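Local coordinates for hypothetical protein (Ruminococcus gnavus, PDB 4QAN) that is of unknown function but has a cystatin-like fold, as a divergent member of the NTF2-like superfamily, and can bind a magnesium ion, at residues 72-77 and 270-275; 278-283 and 291-296; 39-44 and 100-105; 32-37 and 157-162; 209-214 and 239-244. All blocks are in the same frame, centred on the assembly; numbering follows the deposited sequence. Where two conformers were deposited one is given.

Interaction 1: residues 72-77 and 270-275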
# COMPACT_ATOMS: atom_id res chain seq x y z
N GLN A 72 -7.71 8.93 -9.66
CA GLN A 72 -8.79 9.18 -8.71
C GLN A 72 -8.26 8.83 -7.34
O GLN A 72 -7.32 8.05 -7.20
CB GLN A 72 -10.10 8.47 -9.07
CG GLN A 72 -10.08 6.96 -9.07
CD GLN A 72 -11.44 6.38 -9.44
OE1 GLN A 72 -12.32 7.10 -9.92
NE2 GLN A 72 -11.61 5.08 -9.22
N LEU A 73 -8.85 9.45 -6.33
CA LEU A 73 -8.33 9.45 -4.96
C LEU A 73 -8.16 8.05 -4.37
O LEU A 73 -7.13 7.76 -3.78
CB LEU A 73 -9.23 10.32 -4.07
CG LEU A 73 -8.74 10.57 -2.65
CD1 LEU A 73 -7.44 11.36 -2.68
CD2 LEU A 73 -9.79 11.32 -1.86
N ILE A 74 -9.15 7.16 -4.55
CA ILE A 74 -9.03 5.79 -4.03
C ILE A 74 -7.91 4.98 -4.66
O ILE A 74 -7.58 3.92 -4.15
CB ILE A 74 -10.30 4.92 -4.14
CG1 ILE A 74 -10.91 5.02 -5.54
CG2 ILE A 74 -11.31 5.27 -3.05
CD1 ILE A 74 -11.67 3.76 -5.91
N ASP A 75 -7.32 5.46 -5.77
CA ASP A 75 -6.17 4.79 -6.38
C ASP A 75 -4.82 5.27 -5.84
O ASP A 75 -3.78 4.73 -6.19
CB ASP A 75 -6.21 4.91 -7.91
CG ASP A 75 -7.41 4.20 -8.52
OD1 ASP A 75 -7.94 3.24 -7.92
OD2 ASP A 75 -7.85 4.60 -9.62
N LEU A 76 -4.83 6.28 -4.97
CA LEU A 76 -3.61 6.73 -4.30
C LEU A 76 -3.59 6.28 -2.83
O LEU A 76 -4.64 6.27 -2.19
CB LEU A 76 -3.49 8.26 -4.38
CG LEU A 76 -3.11 8.83 -5.75
CD1 LEU A 76 -3.15 10.35 -5.75
CD2 LEU A 76 -1.74 8.34 -6.21
N PRO A 77 -2.39 5.94 -2.29
CA PRO A 77 -2.28 5.55 -0.87
C PRO A 77 -2.78 6.62 0.09
O PRO A 77 -2.78 7.81 -0.24
CB PRO A 77 -0.76 5.33 -0.67
CG PRO A 77 -0.21 5.08 -2.03
CD PRO A 77 -1.10 5.82 -3.00
N MSE A 270 -13.36 1.95 2.36
CA MSE A 270 -14.47 1.96 3.29
C MSE A 270 -14.43 3.23 4.12
O MSE A 270 -15.43 3.92 4.25
CB MSE A 270 -14.44 0.70 4.16
CG MSE A 270 -15.60 0.75 5.15
SE MSE A 270 -15.71 -0.79 6.35
CE MSE A 270 -14.37 -0.20 7.67
N LEU A 271 -13.28 3.56 4.68
CA LEU A 271 -13.15 4.79 5.46
C LEU A 271 -13.50 6.02 4.61
O LEU A 271 -14.16 6.95 5.11
CB LEU A 271 -11.74 4.94 6.05
CG LEU A 271 -11.23 3.77 6.89
CD1 LEU A 271 -9.80 4.03 7.30
CD2 LEU A 271 -12.10 3.52 8.11
N TYR A 272 -13.06 6.04 3.35
CA TYR A 272 -13.35 7.17 2.46
C TYR A 272 -14.86 7.26 2.25
O TYR A 272 -15.42 8.35 2.11
CB TYR A 272 -12.62 7.04 1.12
CG TYR A 272 -11.12 7.37 1.14
CD1 TYR A 272 -10.41 7.55 2.34
CD2 TYR A 272 -10.43 7.49 -0.05
CE1 TYR A 272 -9.06 7.85 2.32
CE2 TYR A 272 -9.07 7.77 -0.07
CZ TYR A 272 -8.40 7.95 1.11
OH TYR A 272 -7.07 8.25 1.06
N GLY A 273 -15.53 6.11 2.26
CA GLY A 273 -17.00 6.08 2.16
C GLY A 273 -17.69 6.83 3.30
O GLY A 273 -18.64 7.59 3.07
N PHE A 274 -17.21 6.61 4.52
CA PHE A 274 -17.77 7.30 5.70
C PHE A 274 -17.37 8.78 5.69
O PHE A 274 -18.13 9.64 6.12
CB PHE A 274 -17.31 6.67 7.02
CG PHE A 274 -17.82 5.28 7.25
CD1 PHE A 274 -19.17 5.04 7.42
CD2 PHE A 274 -16.94 4.20 7.34
CE1 PHE A 274 -19.64 3.76 7.64
CE2 PHE A 274 -17.41 2.91 7.56
CZ PHE A 274 -18.76 2.70 7.72
N LEU A 275 -16.18 9.07 5.20
CA LEU A 275 -15.72 10.44 5.06
C LEU A 275 -16.39 11.21 3.92
O LEU A 275 -16.23 12.42 3.83
CB LEU A 275 -14.22 10.47 4.86
CG LEU A 275 -13.38 9.99 6.04
CD1 LEU A 275 -11.95 9.68 5.61
CD2 LEU A 275 -13.40 11.04 7.13
O HOH W 1 -5.86 8.47 -1.25
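Leu73 and Ile74 approach the Tyr272 ring obliquely, their contacting carbons on opposite sides of its plane. Leu73 runs at about a right angle to the tyrosine and brings CG to 3.8 Å from Tyr272 CE2, with Leu73 CD2 at 4.0 Å from the same carbon. On the other side Ile74 uses its short branch, CG2, which lies 3.8 Å from Tyr272 CD2; CG1 leads away. The loop after helix 61-67, here a single 3-10 turn, thus receives an aromatic side chain from helix 254-275, a long helix of the C-terminal half of this cystatin-like protein. Beyond the ring a water lies in its plane, 2.6 Å from Tyr272 OH, and donates a hydrogen bond to Leu76 O at 2.7 Å. The phenol is therefore tied to the loop backbone through solvent. Lys268, one helical turn earlier, reinforces the same loop through hydrogen bonds to Ile74 O and Leu76 O.

Interaction 2: residues 278-283 and 291-296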
# COMPACT_ATOMS: atom_id res chain seq x y z
N GLU A 278 -14.98 8.81 -1.26
CA GLU A 278 -14.62 7.62 -2.05
C GLU A 278 -14.65 7.92 -3.56
O GLU A 278 -13.87 7.34 -4.32
CB GLU A 278 -15.50 6.41 -1.71
CG GLU A 278 -16.89 6.38 -2.38
CD GLU A 278 -17.88 7.39 -1.82
OE1 GLU A 278 -17.57 8.08 -0.83
OE2 GLU A 278 -18.98 7.49 -2.38
N ASP A 279 -15.54 8.82 -3.97
CA ASP A 279 -15.68 9.21 -5.39
C ASP A 279 -14.97 10.54 -5.77
O ASP A 279 -15.21 11.08 -6.84
CB ASP A 279 -17.16 9.27 -5.76
CG ASP A 279 -17.96 10.22 -4.88
OD1 ASP A 279 -17.46 10.63 -3.81
OD2 ASP A 279 -19.11 10.54 -5.25
N ALA A 280 -14.08 11.05 -4.92
CA ALA A 280 -13.38 12.30 -5.19
C ALA A 280 -12.43 12.18 -6.39
O ALA A 280 -11.72 11.17 -6.54
CB ALA A 280 -12.60 12.75 -3.95
N ARG A 281 -12.42 13.22 -7.22
CA ARG A 281 -11.48 13.33 -8.35
C ARG A 281 -10.43 14.41 -8.08
O ARG A 281 -10.71 15.38 -7.38
CB ARG A 281 -12.24 13.68 -9.63
CG ARG A 281 -12.64 12.48 -10.46
CD ARG A 281 -13.63 11.59 -9.75
NE ARG A 281 -14.15 10.58 -10.67
CZ ARG A 281 -15.00 9.62 -10.33
NH1 ARG A 281 -15.45 9.52 -9.08
NH2 ARG A 281 -15.41 8.75 -11.25
N LEU A 282 -9.24 14.25 -8.65
CA LEU A 282 -8.17 15.24 -8.47
C LEU A 282 -8.03 16.23 -9.62
O LEU A 282 -7.25 17.18 -9.52
CB LEU A 282 -6.83 14.54 -8.28
CG LEU A 282 -6.77 13.53 -7.14
CD1 LEU A 282 -5.40 12.88 -7.10
CD2 LEU A 282 -7.09 14.18 -5.80
N TYR A 283 -8.76 16.03 -10.71
CA TYR A 283 -8.61 16.92 -11.87
C TYR A 283 -9.40 18.20 -11.71
O TYR A 283 -10.43 18.24 -11.02
CB TYR A 283 -8.99 16.24 -13.19
CG TYR A 283 -10.40 15.70 -13.31
CD1 TYR A 283 -11.51 16.55 -13.44
CD2 TYR A 283 -10.64 14.33 -13.35
CE1 TYR A 283 -12.80 16.05 -13.58
CE2 TYR A 283 -11.93 13.82 -13.49
CZ TYR A 283 -13.00 14.68 -13.61
OH TYR A 283 -14.28 14.18 -13.76
N ASN A 291 -6.73 21.47 -0.90
CA ASN A 291 -6.61 21.61 0.55
C ASN A 291 -7.91 21.28 1.28
O ASN A 291 -7.87 20.60 2.30
CB ASN A 291 -6.09 23.00 0.94
CG ASN A 291 -4.57 23.05 1.00
OD1 ASN A 291 -3.93 22.14 1.53
ND2 ASN A 291 -4.00 24.11 0.45
N LYS A 292 -9.05 21.71 0.75
CA LYS A 292 -10.33 21.32 1.35
C LYS A 292 -10.47 19.80 1.38
O LYS A 292 -10.88 19.22 2.39
CB LYS A 292 -11.53 21.96 0.64
CG LYS A 292 -11.91 23.35 1.17
CD LYS A 292 -10.84 24.39 0.83
CE LYS A 292 -11.11 25.76 1.45
NZ LYS A 292 -12.26 26.45 0.81
N LEU A 293 -10.12 19.15 0.27
CA LEU A 293 -10.26 17.69 0.18
C LEU A 293 -9.32 17.03 1.18
O LEU A 293 -9.69 16.09 1.86
CB LEU A 293 -9.99 17.21 -1.25
CG LEU A 293 -9.85 15.70 -1.45
CD1 LEU A 293 -11.13 14.99 -1.02
CD2 LEU A 293 -9.50 15.36 -2.90
N ARG A 294 -8.10 17.54 1.28
CA ARG A 294 -7.15 17.11 2.32
C ARG A 294 -7.81 17.16 3.70
O ARG A 294 -7.77 16.19 4.45
CB ARG A 294 -5.91 18.01 2.28
CG ARG A 294 -4.62 17.33 2.70
CD ARG A 294 -3.42 18.26 2.50
NE ARG A 294 -3.21 19.15 3.63
CZ ARG A 294 -2.26 20.09 3.69
NH1 ARG A 294 -1.44 20.28 2.67
NH2 ARG A 294 -2.15 20.85 4.77
N GLY A 295 -8.47 18.27 4.01
CA GLY A 295 -9.08 18.47 5.33
C GLY A 295 -10.18 17.49 5.60
O GLY A 295 -10.38 17.05 6.73
N LYS A 296 -10.88 17.12 4.53
CA LYS A 296 -12.00 16.20 4.57
C LYS A 296 -11.58 14.74 4.79
O LYS A 296 -12.41 13.89 5.14
CB LYS A 296 -12.75 16.37 3.24
CG LYS A 296 -14.15 15.81 3.15
CD LYS A 296 -14.85 16.46 1.95
CE LYS A 296 -15.78 15.49 1.23
NZ LYS A 296 -16.80 14.92 2.15
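Leu293 reaches from helix 287-296 into the loop that precedes it and touches Ala280 and Leu282 with its two methyl branches. CD1 of Leu293 lies 4.0 Å from Ala280 CB, and CD2 of Leu293 lies 4.0 Å from Leu282 CD2. Since Leu293 CD2 is also 4.2 Å from Ala280 CB, the alanine methyl faces the fork of the leucine. Leu293 has CG anti to its backbone N (chi1 170°), which sends the fork out from the helix, and it meets the Leu282 side chain at about a right angle. This apolar patch is the close-packed part; Leu73 and Leu76 of the loop after helix 61-67 add to it, touching Ala280 and Leu282 respectively.

The flanks are polar and more exposed, as at Asp279 and Lys292. Arg281 points away from the helix and folds back on its own loop, donating from NH1 to Asp279 O over 2.7 Å. That bond bends to 156° at the hydrogen, and the donor sits 35° above the carbonyl plane although the oxygen lies nearly in the guanidinium plane. Lys292 pairs with Glu288 of its own helix, while Lys296 turns back to Leu275 O. With no polar pair between the two segments, the link between loop and helix rests on methyl contacts, which exclude solvent but impose little directionality.

Interaction 3: residues 39-44 and 100-105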
# COMPACT_ATOMS: atom_id res chain seq x y z
N LYS A 39 19.18 -8.60 -9.20
CA LYS A 39 20.06 -9.65 -9.69
C LYS A 39 19.87 -10.94 -8.90
O LYS A 39 19.84 -12.03 -9.48
CB LYS A 39 21.52 -9.20 -9.60
CG LYS A 39 22.52 -10.15 -10.23
CD LYS A 39 23.94 -9.64 -10.00
CE LYS A 39 24.97 -10.50 -10.69
NZ LYS A 39 24.76 -10.50 -12.16
N LYS A 40 19.73 -10.80 -7.58
CA LYS A 40 19.61 -11.94 -6.67
C LYS A 40 18.17 -12.34 -6.45
O LYS A 40 17.88 -13.15 -5.56
CB LYS A 40 20.24 -11.61 -5.32
CG LYS A 40 21.68 -11.17 -5.37
CD LYS A 40 22.11 -10.62 -4.02
CE LYS A 40 23.61 -10.69 -3.84
NZ LYS A 40 24.31 -9.54 -4.48
N ASN A 41 17.25 -11.77 -7.22
CA ASN A 41 15.83 -12.01 -7.04
C ASN A 41 15.43 -12.01 -5.54
O ASN A 41 14.69 -12.87 -5.08
CB ASN A 41 15.43 -13.33 -7.73
CG ASN A 41 13.92 -13.54 -7.78
OD1 ASN A 41 13.12 -12.59 -7.72
ND2 ASN A 41 13.52 -14.80 -7.89
N ASP A 42 15.93 -11.02 -4.79
CA ASP A 42 15.73 -10.96 -3.34
C ASP A 42 14.78 -9.82 -3.01
O ASP A 42 15.18 -8.66 -2.92
CB ASP A 42 17.07 -10.79 -2.61
CG ASP A 42 16.93 -10.85 -1.09
OD1 ASP A 42 15.82 -10.66 -0.58
OD2 ASP A 42 17.95 -11.07 -0.40
N LEU A 43 13.52 -10.18 -2.80
CA LEU A 43 12.46 -9.21 -2.59
C LEU A 43 12.69 -8.43 -1.31
O LEU A 43 12.54 -7.21 -1.26
CB LEU A 43 11.11 -9.92 -2.52
CG LEU A 43 9.90 -9.04 -2.24
CD1 LEU A 43 9.71 -8.09 -3.40
CD2 LEU A 43 8.65 -9.87 -2.00
N ASP A 44 13.05 -9.16 -0.26
CA ASP A 44 13.26 -8.54 1.04
C ASP A 44 14.29 -7.42 0.91
O ASP A 44 14.03 -6.28 1.32
CB ASP A 44 13.73 -9.59 2.05
CG ASP A 44 14.10 -8.99 3.38
OD1 ASP A 44 13.17 -8.62 4.13
OD2 ASP A 44 15.32 -8.85 3.66
N GLU A 100 5.18 -4.94 -7.21
CA GLU A 100 4.79 -5.00 -8.60
C GLU A 100 5.80 -4.39 -9.54
O GLU A 100 6.00 -4.92 -10.63
CB GLU A 100 3.43 -4.38 -8.77
CG GLU A 100 2.39 -5.30 -8.20
CD GLU A 100 1.06 -4.64 -8.05
OE1 GLU A 100 1.03 -3.39 -8.04
OE2 GLU A 100 0.06 -5.38 -7.93
N GLN A 101 6.46 -3.32 -9.13
CA GLN A 101 7.58 -2.80 -9.91
C GLN A 101 8.66 -3.87 -9.99
O GLN A 101 9.14 -4.17 -11.08
CB GLN A 101 8.16 -1.54 -9.29
CG GLN A 101 7.21 -0.37 -9.32
CD GLN A 101 7.91 0.96 -9.34
OE1 GLN A 101 8.96 1.14 -8.73
NE2 GLN A 101 7.33 1.92 -10.07
N PHE A 102 9.01 -4.46 -8.85
CA PHE A 102 10.04 -5.48 -8.80
C PHE A 102 9.68 -6.64 -9.73
O PHE A 102 10.49 -7.05 -10.55
CB PHE A 102 10.20 -5.97 -7.37
CG PHE A 102 11.29 -6.98 -7.19
CD1 PHE A 102 12.61 -6.57 -7.02
CD2 PHE A 102 11.00 -8.34 -7.18
CE1 PHE A 102 13.61 -7.50 -6.85
CE2 PHE A 102 12.00 -9.28 -7.01
CZ PHE A 102 13.30 -8.86 -6.83
N GLU A 103 8.46 -7.15 -9.61
CA GLU A 103 8.02 -8.30 -10.42
C GLU A 103 8.02 -7.97 -11.91
O GLU A 103 8.51 -8.76 -12.72
CB GLU A 103 6.64 -8.79 -9.96
CG GLU A 103 6.66 -9.46 -8.59
CD GLU A 103 5.27 -9.79 -8.06
OE1 GLU A 103 4.28 -9.27 -8.60
OE2 GLU A 103 5.15 -10.58 -7.10
N GLU A 104 7.49 -6.80 -12.26
CA GLU A 104 7.46 -6.36 -13.65
C GLU A 104 8.87 -6.33 -14.29
O GLU A 104 9.08 -6.93 -15.35
CB GLU A 104 6.79 -5.00 -13.77
CG GLU A 104 6.65 -4.51 -15.19
CD GLU A 104 5.89 -3.20 -15.31
OE1 GLU A 104 5.23 -2.79 -14.32
OE2 GLU A 104 5.94 -2.59 -16.39
N LEU A 105 9.82 -5.64 -13.65
CA LEU A 105 11.20 -5.59 -14.18
C LEU A 105 11.83 -6.97 -14.24
O LEU A 105 12.62 -7.25 -15.14
CB LEU A 105 12.10 -4.68 -13.33
CG LEU A 105 12.18 -3.19 -13.66
CD1 LEU A 105 10.86 -2.48 -13.38
CD2 LEU A 105 13.31 -2.56 -12.87
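Asn41 meets the rim of the Phe102 ring with its amide oxygen. The residue follows helix 27-39 with positive phi as the C-prime position of a Schellman motif, and its CG lies anti to the backbone N (chi1 -171°), carrying OD1 to 3.6 Å from Phe102 CE2 and 3.8 Å from Phe102 CZ. The oxygen is near the ring plane, and the amide is tilted only 10° from that plane. Next comes Asp42, whose N lies 4.0 Å from Phe102 CZ and is already engaged with Ala37 O, the 6→1 bond of the Schellman motif. Its carboxylate serves as the N-cap of helix 43-48, accepting from Met45 N through OD1. Leu43, the first helical residue, approaches the ring obliquely, with CD1 4.0 Å from Phe102 CD2; Pro254, at the start of helix 254-275, touches the same leucine. A second conformer was deposited for Phe102, so these distances belong to one of two positions. In that position the electron-rich oxygen faces the ring's hydrogens, a probably favourable though weak electrostatic match, and helix 87-108 is joined to the sharp helix-to-helix turn by one aromatic side chain without a direct hydrogen bond.

Interaction 4: residues 32-37 and 157-162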
# COMPACT_ATOMS: atom_id res chain seq x y z
N LEU A 32 22.63 0.79 -7.09
CA LEU A 32 23.32 -0.49 -7.19
C LEU A 32 22.71 -1.51 -6.24
O LEU A 32 22.41 -2.63 -6.65
CB LEU A 32 24.81 -0.34 -6.90
CG LEU A 32 25.64 0.41 -7.94
CD1 LEU A 32 27.08 0.59 -7.46
CD2 LEU A 32 25.60 -0.31 -9.28
N TYR A 33 22.52 -1.10 -4.99
CA TYR A 33 21.84 -1.93 -4.00
C TYR A 33 20.57 -2.49 -4.62
O TYR A 33 20.31 -3.69 -4.53
CB TYR A 33 21.51 -1.10 -2.75
CG TYR A 33 20.69 -1.83 -1.69
CD1 TYR A 33 19.30 -1.72 -1.65
CD2 TYR A 33 21.31 -2.64 -0.73
CE1 TYR A 33 18.57 -2.39 -0.67
CE2 TYR A 33 20.56 -3.31 0.24
CZ TYR A 33 19.20 -3.18 0.27
OH TYR A 33 18.47 -3.86 1.23
N MSE A 34 19.80 -1.64 -5.28
CA MSE A 34 18.54 -2.09 -5.88
C MSE A 34 18.83 -3.01 -7.03
O MSE A 34 18.14 -4.01 -7.21
CB MSE A 34 17.69 -0.89 -6.28
CG MSE A 34 16.33 -1.26 -6.84
SE MSE A 34 15.25 -2.14 -5.46
CE MSE A 34 14.94 -0.61 -4.27
N LEU A 35 19.85 -2.70 -7.82
CA LEU A 35 20.23 -3.56 -8.93
C LEU A 35 20.68 -4.95 -8.47
O LEU A 35 20.30 -5.96 -9.06
CB LEU A 35 21.32 -2.90 -9.76
CG LEU A 35 20.88 -1.66 -10.54
CD1 LEU A 35 22.10 -0.92 -11.08
CD2 LEU A 35 19.95 -2.04 -11.68
N SER A 36 21.49 -4.99 -7.41
CA SER A 36 21.88 -6.26 -6.79
C SER A 36 20.67 -7.07 -6.33
O SER A 36 20.59 -8.28 -6.57
CB SER A 36 22.77 -6.02 -5.58
OG SER A 36 22.94 -7.23 -4.88
N ALA A 37 19.74 -6.41 -5.65
CA ALA A 37 18.54 -7.07 -5.18
C ALA A 37 17.86 -7.78 -6.34
O ALA A 37 17.54 -8.96 -6.24
CB ALA A 37 17.59 -6.08 -4.54
N LEU A 157 17.30 1.36 -17.97
CA LEU A 157 16.27 1.48 -16.95
C LEU A 157 16.24 2.91 -16.45
O LEU A 157 17.23 3.62 -16.56
CB LEU A 157 16.54 0.53 -15.79
CG LEU A 157 16.98 -0.90 -16.13
CD1 LEU A 157 17.62 -1.56 -14.92
CD2 LEU A 157 15.80 -1.72 -16.62
N GLY A 158 15.10 3.33 -15.91
CA GLY A 158 14.99 4.65 -15.30
C GLY A 158 14.53 4.53 -13.87
O GLY A 158 13.40 4.12 -13.62
N PHE A 159 15.39 4.87 -12.92
CA PHE A 159 15.00 4.93 -11.51
C PHE A 159 14.88 6.38 -11.04
O PHE A 159 15.71 7.24 -11.42
CB PHE A 159 16.00 4.20 -10.58
CG PHE A 159 16.12 2.71 -10.80
CD1 PHE A 159 15.27 2.01 -11.67
CD2 PHE A 159 17.06 1.99 -10.08
CE1 PHE A 159 15.40 0.64 -11.85
CE2 PHE A 159 17.19 0.61 -10.25
CZ PHE A 159 16.36 -0.06 -11.13
N THR A 160 13.87 6.65 -10.22
CA THR A 160 13.77 7.89 -9.48
C THR A 160 14.28 7.67 -8.05
O THR A 160 13.64 6.99 -7.24
CB THR A 160 12.33 8.42 -9.44
OG1 THR A 160 11.82 8.52 -10.77
CG2 THR A 160 12.27 9.78 -8.76
N ALA A 161 15.44 8.24 -7.76
CA ALA A 161 16.07 8.17 -6.45
C ALA A 161 15.74 9.42 -5.66
O ALA A 161 15.68 10.51 -6.23
CB ALA A 161 17.57 8.03 -6.59
N VAL A 162 15.55 9.26 -4.36
CA VAL A 162 15.14 10.39 -3.52
C VAL A 162 16.02 10.49 -2.28
O VAL A 162 16.50 9.48 -1.78
CB VAL A 162 13.63 10.30 -3.17
CG1 VAL A 162 13.32 9.11 -2.27
CG2 VAL A 162 13.15 11.60 -2.55
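Leu157, at the start of the segment of strand 153-164, points toward helix 27-39 and places CD1 4.0 Å from Leu35 CD2. Two residues on, after Gly158, Phe159 faces the same way, as strand alternation requires, and takes the larger share of the contact. Its CE2 corner sits between two helix side chains that the coordinates put on opposite sides of the ring plane: CG of the selenomethionine Met34 at 4.0 Å from Phe159 CE2, and Leu35 CD2 at 4.1 Å from that same ring carbon. Both approach obliquely. Leu35 CD2 thus fills the angle between Leu157 and Phe159. This is the helix-on-sheet packing of the cystatin-like fold, in which a helix lies across a curled antiparallel sheet; here the short segment axes run 11.3 Å apart at 129°. Met34 reaches the ring through CG, its chain then bending at chi2 (65°) so that SE and CE turn aside. Thr160 alternates to the other side of the strand, where OG1 bonds to Gly176 O. Ile146 of the neighbouring strand 140-150 touches both Leu35 and Phe159.

Interaction 5: residues 209-214 and 239-244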
# COMPACT_ATOMS: atom_id res chain seq x y z
N ASN A 209 11.76 -2.08 6.58
CA ASN A 209 10.82 -0.98 6.40
C ASN A 209 9.48 -1.39 5.86
O ASN A 209 8.82 -0.61 5.18
CB ASN A 209 11.44 0.02 5.42
CG ASN A 209 11.71 -0.60 4.07
OD1 ASN A 209 11.77 -1.83 3.94
ND2 ASN A 209 11.84 0.24 3.05
N TYR A 210 9.09 -2.64 6.11
CA TYR A 210 7.78 -3.16 5.74
C TYR A 210 7.30 -4.12 6.82
O TYR A 210 8.07 -4.55 7.66
CB TYR A 210 7.86 -3.86 4.38
CG TYR A 210 8.71 -5.12 4.33
CD1 TYR A 210 10.09 -5.05 4.16
CD2 TYR A 210 8.14 -6.37 4.44
CE1 TYR A 210 10.87 -6.20 4.11
CE2 TYR A 210 8.90 -7.52 4.40
CZ TYR A 210 10.26 -7.43 4.24
OH TYR A 210 11.00 -8.57 4.19
N PHE A 211 6.02 -4.48 6.79
CA PHE A 211 5.48 -5.43 7.74
C PHE A 211 4.54 -6.41 7.06
O PHE A 211 3.95 -6.10 6.01
CB PHE A 211 4.74 -4.68 8.86
CG PHE A 211 3.45 -4.07 8.41
CD1 PHE A 211 3.43 -2.79 7.89
CD2 PHE A 211 2.27 -4.78 8.49
CE1 PHE A 211 2.24 -2.22 7.46
CE2 PHE A 211 1.08 -4.22 8.07
CZ PHE A 211 1.07 -2.94 7.55
N GLN A 212 4.44 -7.60 7.65
CA GLN A 212 3.49 -8.64 7.24
C GLN A 212 2.65 -8.96 8.50
O GLN A 212 3.18 -9.43 9.50
CB GLN A 212 4.23 -9.89 6.69
CG GLN A 212 3.38 -10.82 5.81
CD GLN A 212 4.17 -11.93 5.09
OE1 GLN A 212 5.05 -11.65 4.27
NE2 GLN A 212 3.84 -13.18 5.39
N ALA A 213 1.36 -8.66 8.46
CA ALA A 213 0.51 -8.92 9.62
C ALA A 213 0.29 -10.43 9.74
O ALA A 213 0.39 -11.14 8.74
CB ALA A 213 -0.81 -8.18 9.47
N MSE A 214 0.06 -10.90 10.96
CA MSE A 214 -0.25 -12.30 11.20
C MSE A 214 -1.75 -12.47 11.22
O MSE A 214 -2.48 -11.51 11.41
CB MSE A 214 0.34 -12.75 12.53
CG MSE A 214 -0.47 -12.27 13.72
SE MSE A 214 0.39 -12.92 15.36
CE MSE A 214 -1.08 -12.40 16.57
N ARG A 239 -3.82 -4.10 13.22
CA ARG A 239 -4.68 -5.13 13.76
C ARG A 239 -5.92 -5.28 12.87
O ARG A 239 -6.41 -6.39 12.61
CB ARG A 239 -5.04 -4.77 15.20
CG ARG A 239 -5.80 -5.82 15.96
CD ARG A 239 -5.90 -5.46 17.44
NE ARG A 239 -7.06 -6.09 18.06
CZ ARG A 239 -7.11 -7.34 18.52
NH1 ARG A 239 -6.04 -8.13 18.47
NH2 ARG A 239 -8.25 -7.79 19.05
N ALA A 240 -6.42 -4.16 12.38
CA ALA A 240 -7.50 -4.19 11.41
C ALA A 240 -7.13 -5.04 10.19
O ALA A 240 -7.97 -5.82 9.70
CB ALA A 240 -7.89 -2.79 10.99
N LEU A 241 -5.90 -4.93 9.71
CA LEU A 241 -5.48 -5.72 8.55
C LEU A 241 -5.32 -7.19 8.93
O LEU A 241 -5.76 -8.07 8.18
CB LEU A 241 -4.18 -5.20 7.97
CG LEU A 241 -4.24 -3.78 7.41
CD1 LEU A 241 -2.82 -3.27 7.19
CD2 LEU A 241 -5.06 -3.69 6.13
N ALA A 242 -4.72 -7.45 10.09
CA ALA A 242 -4.61 -8.82 10.65
C ALA A 242 -5.91 -9.63 10.61
O ALA A 242 -5.87 -10.85 10.43
CB ALA A 242 -4.08 -8.77 12.07
N PHE A 243 -7.06 -8.99 10.81
CA PHE A 243 -8.37 -9.69 10.77
C PHE A 243 -8.74 -10.30 9.43
O PHE A 243 -9.59 -11.19 9.35
CB PHE A 243 -9.52 -8.78 11.24
CG PHE A 243 -9.62 -8.66 12.74
CD1 PHE A 243 -9.89 -9.77 13.52
CD2 PHE A 243 -9.43 -7.44 13.38
CE1 PHE A 243 -9.97 -9.67 14.91
CE2 PHE A 243 -9.53 -7.33 14.75
CZ PHE A 243 -9.79 -8.45 15.52
N ALA A 244 -8.13 -9.81 8.35
CA ALA A 244 -8.32 -10.41 7.02
C ALA A 244 -7.07 -11.11 6.49
O ALA A 244 -7.02 -11.50 5.34
CB ALA A 244 -8.77 -9.34 6.06
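Apolar contacts between Phe211 and Leu241, and between Ala213 and Ala242, make up most of this interface. Leu241 CD1 lies in the plane of the Phe211 ring at its edge, 3.9 Å from CZ of that ring and 4.1 Å from its CE2, with the two side chains at about a right angle. Phe211 holds CG between backbone N and carbonyl carbon (chi1 71°), which lifts the ring toward the helix. Alanine against alanine lets the chains come close: Ala213 CA is 5.2 Å from Ala242 CA. Their methyls meet as well, Ala213 CB lying 4.2 Å from Ala242 CB.

A second kind is carbonyl against methyl, Met214 O lying 3.2 Å from Ala242 CB; selenomethionine Met214 has two conformers, so this close approach carries little weight.

Hydrogen bonding comes from outside the pair. Gln260 of helix 254-275 grips the extended chain twice, at Phe211 O and Ala213 N, and Ala242 pairs through its backbone with Ile216. An extended chain laid over the end of a short helix is consistent with a connector joining the two sheet-bearing halves of the protein.

Interactions 2, 4 and 5 are buried, whereas interactions 1 and 3 are partly buried; all but interaction 4 include a loop or turn segment. Interactions 3 and 4 adjoin, centres 11 Å apart, and share the N-terminal half, where Leu105 packs on Phe159. Interactions 1 and 2 touch on the other side of the chain's centre, where Lys296 NZ probably bonds to Leu275 O. Interaction 5 lies about 19 Å from interaction 1 by centres. Their chemistry varies with place: helix on sheet is wholly apolar in interaction 4, side chains meet through apolar groups in interactions 2 and 5 too, interaction 1 adds a water bridge, and interaction 3 sets an amide oxygen at a ring rim.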